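Local coordinates for acetyl xylan esterase (Metagenome, PDB 6XYC), which probably removes acetyl and feruloyl groups from complex natural xylans, as an alpha/beta-hydrolase-fold carbohydrate esterase of gut microbiota, at residues Tyr30-Glu34 against Leu68-Val74; Thr133-Lys137 against Ile148-Leu152. One frame throughout, in Å; residues are numbered along the deposited sequence.

Contact 1: Tyr30-Glu34 against Leu68-Val74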
loop_
_atom_site.group_PDB
_atom_site.type_symbol
_atom_site.label_atom_id
_atom_site.label_comp_id
_atom_site.label_asym_id
_atom_site.label_seq_id
_atom_site.Cartn_x
_atom_site.Cartn_y
_atom_site.Cartn_z
ATOM N N TYR A 30 -7.962 14.404 -2.250
ATOM C CA TYR A 30 -9.341 14.661 -2.651
ATOM C C TYR A 30 -10.255 14.516 -1.440
ATOM O O TYR A 30 -10.123 13.556 -0.676
ATOM C CB TYR A 30 -9.802 13.695 -3.748
ATOM C CG TYR A 30 -8.954 13.702 -4.996
ATOM C CD1 TYR A 30 -9.236 14.562 -6.044
ATOM C CD2 TYR A 30 -7.876 12.835 -5.132
ATOM C CE1 TYR A 30 -8.468 14.565 -7.190
ATOM C CE2 TYR A 30 -7.098 12.835 -6.273
ATOM C CZ TYR A 30 -7.401 13.705 -7.302
ATOM O OH TYR A 30 -6.638 13.714 -8.446
ATOM N N LEU A 31 -11.191 15.470 -1.263
ATOM C CA LEU A 31 -12.194 15.369 -0.211
ATOM C C LEU A 31 -13.566 15.075 -0.819
ATOM O O LEU A 31 -13.871 15.568 -1.910
ATOM C CB LEU A 31 -12.277 16.655 0.613
ATOM C CG LEU A 31 -10.950 17.215 1.134
ATOM C CD1 LEU A 31 -11.179 18.524 1.883
ATOM C CD2 LEU A 31 -10.237 16.199 2.019
ATOM N N PRO A 32 -14.415 14.294 -0.145
ATOM C CA PRO A 32 -15.669 13.862 -0.777
ATOM C C PRO A 32 -16.571 15.026 -1.161
ATOM O O PRO A 32 -16.537 16.102 -0.561
ATOM C CB PRO A 32 -16.327 12.979 0.293
ATOM C CG PRO A 32 -15.198 12.524 1.176
ATOM C CD PRO A 32 -14.196 13.652 1.166
ATOM N N LYS A 33 -17.396 14.788 -2.183
ATOM C CA LYS A 33 -18.396 15.773 -2.586
ATOM C C LYS A 33 -19.307 16.127 -1.422
ATOM O O LYS A 33 -19.544 17.306 -1.134
ATOM C CB LYS A 33 -19.207 15.232 -3.762
ATOM C CG LYS A 33 -20.343 16.142 -4.214
ATOM C CD LYS A 33 -19.873 17.279 -5.135
ATOM C CE LYS A 33 -18.865 16.834 -6.188
ATOM N NZ LYS A 33 -17.986 17.941 -6.653
ATOM N N GLU A 34 -19.875 15.110 -0.784
ATOM C CA GLU A 34 -20.646 15.270 0.439
ATOM C C GLU A 34 -19.811 16.007 1.478
ATOM O O GLU A 34 -18.959 15.399 2.133
ATOM C CB GLU A 34 -21.082 13.901 0.968
ATOM C CG GLU A 34 -20.005 12.819 0.877
ATOM C CD GLU A 34 -20.567 11.435 0.576
ATOM O OE1 GLU A 34 -20.078 10.446 1.157
ATOM O OE2 GLU A 34 -21.499 11.324 -0.247
ATOM N N LEU A 68 -14.308 7.936 -2.043
ATOM C CA LEU A 68 -14.896 9.257 -1.840
ATOM C C LEU A 68 -16.393 9.158 -1.576
ATOM O O LEU A 68 -16.916 9.818 -0.670
ATOM C CB LEU A 68 -14.614 10.140 -3.059
ATOM C CG LEU A 68 -13.145 10.548 -3.211
ATOM C CD1 LEU A 68 -12.837 11.002 -4.625
ATOM C CD2 LEU A 68 -12.789 11.636 -2.196
ATOM N N LYS A 69 -17.096 8.334 -2.352
ATOM C CA LYS A 69 -18.533 8.168 -2.153
ATOM C C LYS A 69 -18.845 7.583 -0.781
ATOM O O LYS A 69 -19.918 7.843 -0.226
ATOM C CB LYS A 69 -19.114 7.275 -3.253
ATOM C CG LYS A 69 -19.180 7.924 -4.626
ATOM C CD LYS A 69 -18.438 7.094 -5.671
ATOM C CE LYS A 69 -19.386 6.252 -6.519
ATOM N NZ LYS A 69 -18.675 5.142 -7.202
ATOM N N ALA A 70 -17.927 6.793 -0.223
ATOM C CA ALA A 70 -18.087 6.246 1.118
ATOM C C ALA A 70 -17.805 7.269 2.209
ATOM O O ALA A 70 -18.048 6.980 3.387
ATOM C CB ALA A 70 -17.163 5.037 1.308
ATOM N N GLY A 71 -17.301 8.446 1.850
ATOM C CA GLY A 71 -17.078 9.514 2.804
ATOM C C GLY A 71 -15.658 9.676 3.288
ATOM O O GLY A 71 -15.446 10.356 4.296
ATOM N N PHE A 72 -14.682 9.080 2.609
ATOM C CA PHE A 72 -13.287 9.183 3.011
ATOM C C PHE A 72 -12.562 10.204 2.145
ATOM O O PHE A 72 -12.826 10.314 0.944
ATOM C CB PHE A 72 -12.574 7.833 2.892
ATOM C CG PHE A 72 -13.072 6.797 3.853
ATOM C CD1 PHE A 72 -14.062 5.911 3.480
ATOM C CD2 PHE A 72 -12.539 6.709 5.126
ATOM C CE1 PHE A 72 -14.520 4.952 4.366
ATOM C CE2 PHE A 72 -12.991 5.755 6.019
ATOM C CZ PHE A 72 -13.983 4.874 5.636
ATOM N N ALA A 73 -11.663 10.960 2.767
ATOM C CA ALA A 73 -10.640 11.673 2.021
ATOM C C ALA A 73 -9.689 10.661 1.392
ATOM O O ALA A 73 -9.355 9.640 2.004
ATOM C CB ALA A 73 -9.867 12.621 2.937
ATOM N N VAL A 74 -9.259 10.937 0.162
ATOM C CA VAL A 74 -8.388 10.033 -0.582
ATOM C C VAL A 74 -7.074 10.744 -0.861
ATOM O O VAL A 74 -7.065 11.854 -1.404
ATOM C CB VAL A 74 -9.042 9.557 -1.892
ATOM C CG1 VAL A 74 -8.021 8.800 -2.741
ATOM C CG2 VAL A 74 -10.271 8.690 -1.610
#
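Tyr30 and Val74 form an antiparallel hydrogen-bonded pair, in which Tyr30 N donates to Val74 O at 2.8 Å and Val74 N donates to Tyr30 O at 2.9 Å, each bond lying in the plane of the accepting carbonyl. Tyr30 O is also met by Ala73 CA at 3.3 Å, a CA-H...O contact. Two residues further on, Pro32 has no N-H to offer, and apolar packing takes over from pairing. Its ring enters the bend between helix 56-69 and strand 73-77, with CG 3.3 Å from Phe72 O and CB 3.4 Å from Leu68 O. Phe72 O is thus buried against carbon and has no polar partner in the model. Leu68 closes the bend from the helix: with CG anti to its own carbonyl carbon (chi1 -70°), CD2 reaches Tyr30 CB at 3.9 Å and also lies against the Pro32 ring. Leu31 adds its CD2, 3.7 Å from Ala73 CB. The bend itself is a Schellman motif, with Gly71 at positive phi and its N bonded back to Leu68 O. Replacing Pro32 by an alanine would take away CG and CD and would probably open a gap beside Phe72 O and Leu68 CD2. The arrangement illustrates how a helix-to-strand turn can be packed against the end of an adjoining antiparallel strand. In the sheet, strand 26-32 runs between strands 8-16 and 73-77; Tyr30 meets the ring of Tyr8 edge-to-face, Val74 touches Ile44 of strand 39-45, and Phe72 packs on Phe279 of helix 269-284.

Contact 2: Thr133-Lys137 against Ile148-Leu152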
loop_
_atom_site.group_PDB
_atom_site.type_symbol
_atom_site.label_atom_id
_atom_site.label_comp_id
_atom_site.label_asym_id
_atom_site.label_seq_id
_atom_site.Cartn_x
_atom_site.Cartn_y
_atom_site.Cartn_z
ATOM N N THR A 133 4.551 -2.879 9.891
ATOM C CA THR A 133 5.682 -2.175 10.486
ATOM C C THR A 133 5.244 -0.911 11.218
ATOM O O THR A 133 6.022 0.037 11.346
ATOM C CB THR A 133 6.738 -1.846 9.430
ATOM O OG1 THR A 133 6.158 -1.063 8.385
ATOM C CG2 THR A 133 7.331 -3.118 8.835
ATOM N N ASN A 134 4.004 -0.872 11.702
ATOM C CA ASN A 134 3.610 0.179 12.634
ATOM C C ASN A 134 4.588 0.213 13.803
ATOM O O ASN A 134 4.766 -0.790 14.500
ATOM C CB ASN A 134 2.188 -0.059 13.148
ATOM C CG ASN A 134 1.113 0.419 12.179
ATOM O OD1 ASN A 134 1.401 1.033 11.152
ATOM N ND2 ASN A 134 -0.145 0.148 12.519
ATOM N N GLY A 135 5.232 1.361 14.014
ATOM C CA GLY A 135 6.146 1.514 15.132
ATOM C C GLY A 135 7.498 0.863 14.959
ATOM O O GLY A 135 8.265 0.789 15.928
ATOM N N VAL A 136 7.826 0.406 13.755
ATOM C CA VAL A 136 9.061 -0.321 13.483
ATOM C C VAL A 136 10.005 0.596 12.718
ATOM O O VAL A 136 9.642 1.124 11.659
ATOM C CB VAL A 136 8.788 -1.615 12.694
ATOM C CG1 VAL A 136 10.097 -2.213 12.179
ATOM C CG2 VAL A 136 8.025 -2.610 13.557
ATOM N N LYS A 137 11.217 0.779 13.247
ATOM C CA LYS A 137 12.200 1.645 12.610
ATOM C C LYS A 137 13.063 0.893 11.606
ATOM O O LYS A 137 13.293 1.378 10.494
ATOM C CB LYS A 137 13.093 2.308 13.670
ATOM C CG LYS A 137 13.362 3.791 13.437
ATOM C CD LYS A 137 14.220 4.029 12.208
ATOM C CE LYS A 137 14.285 5.510 11.859
ATOM N NZ LYS A 137 15.268 5.813 10.772
ATOM N N ILE A 148 13.359 1.074 7.642
ATOM C CA ILE A 148 11.992 1.110 7.135
ATOM C C ILE A 148 11.382 2.493 7.324
ATOM O O ILE A 148 10.842 3.082 6.381
ATOM C CB ILE A 148 11.148 0.021 7.827
ATOM C CG1 ILE A 148 11.664 -1.373 7.456
ATOM C CG2 ILE A 148 9.676 0.176 7.475
ATOM C CD1 ILE A 148 11.730 -1.648 5.980
ATOM N N GLU A 149 11.457 3.031 8.544
ATOM C CA GLU A 149 10.871 4.338 8.825
ATOM C C GLU A 149 11.507 5.426 7.968
ATOM O O GLU A 149 10.803 6.273 7.406
ATOM C CB GLU A 149 11.028 4.664 10.310
ATOM C CG GLU A 149 10.594 6.061 10.701
ATOM C CD GLU A 149 9.084 6.227 10.697
ATOM O OE1 GLU A 149 8.374 5.217 10.507
ATOM O OE2 GLU A 149 8.614 7.371 10.900
ATOM N N GLY A 150 12.832 5.433 7.868
ATOM C CA GLY A 150 13.524 6.441 7.091
ATOM C C GLY A 150 13.525 7.801 7.767
ATOM O O GLY A 150 12.977 8.012 8.853
ATOM N N SER A 151 14.167 8.748 7.083
ATOM C CA SER A 151 14.349 10.102 7.592
ATOM C C SER A 151 13.928 11.151 6.568
ATOM O O SER A 151 14.393 12.294 6.629
ATOM C CB SER A 151 15.804 10.355 7.984
ATOM O OG SER A 151 16.161 9.697 9.189
ATOM N N LEU A 152 13.040 10.802 5.648
ATOM C CA LEU A 152 12.674 11.707 4.574
ATOM C C LEU A 152 11.720 12.789 5.062
ATOM O O LEU A 152 10.777 12.524 5.816
ATOM C CB LEU A 152 12.024 10.927 3.433
ATOM C CG LEU A 152 12.852 9.975 2.575
ATOM C CD1 LEU A 152 11.955 9.411 1.483
ATOM C CD2 LEU A 152 14.051 10.680 1.989
HETATM O O HOH W 1 7.613 2.636 10.801
#
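Lys137 O is gripped by two successive backbone N-H groups, Ile148 N at 2.9 Å and Glu149 N at 3.1 Å. Both come from the same face of the carbonyl plane and are tilted from it; the longer bond is the straighter at hydrogen, 166° against 136°. The fork holds together the two backbone segments that enter and leave the hairpin of strands 138-141 and 144-147. On the side leading into the hairpin, a type II turn from Thr133 to Val136, with Gly135 at positive phi, brings the chain round to this point. The Lys137 side chain, bent at chi2, then crosses that of Glu149 at about a right angle, its CE 3.7 Å from Glu149 CB. Only the aliphatic parts meet here: Lys137 NZ goes on to a salt bridge with Asp147, whose OD1 also accepts from Gly150 N. The carboxylate of Glu149 turns elsewhere. With CG anti to the backbone N (chi1 174°) and a bend at the next bond, OE1 reaches a water at 2.7 Å, and this water is also hydrogen-bonded to Val136 O at 2.7 Å. Ser160 OG bonds the same OE1, while Arg99 forms a salt bridge with OE2. Deeper in, Ile148 presents its CG2 branch to Thr133, 3.8 Å from OG1, as the two side chains cross; that hydroxyl is itself bonded to Phe129 O and Lys95 NZ. The chemistry implies a division of labour: a shared carbonyl joins backbone to backbone and one water links Val136 O to the Glu149 carboxylate, whereas the opposite charges of Lys137 and Glu149, though their chains touch, are each probably balanced by a different partner.

How the contacts relate
The two contacts are separate pieces of one alpha/beta hydrolase fold: their centres lie 28 Å apart, their nearest atoms about 15 Å, and contact 1 is complete along the chain before contact 2 opens. Contact 1 belongs to the sheet, while contact 2 ties off a hairpin outside it. None of their residues lines the pocket that holds the sulfonyl fluoride ligand. Contact 2 is nevertheless connected to it through the chain, since helix 122-131 starts beside pocket residue Ser121, probably the nucleophile of a triad with His262 and Asp230, and leads to 133-137. Contact 1 relates to that site through the sheet, where strand 39-45 joins 73-77 to 114-120, the strand preceding Ser121.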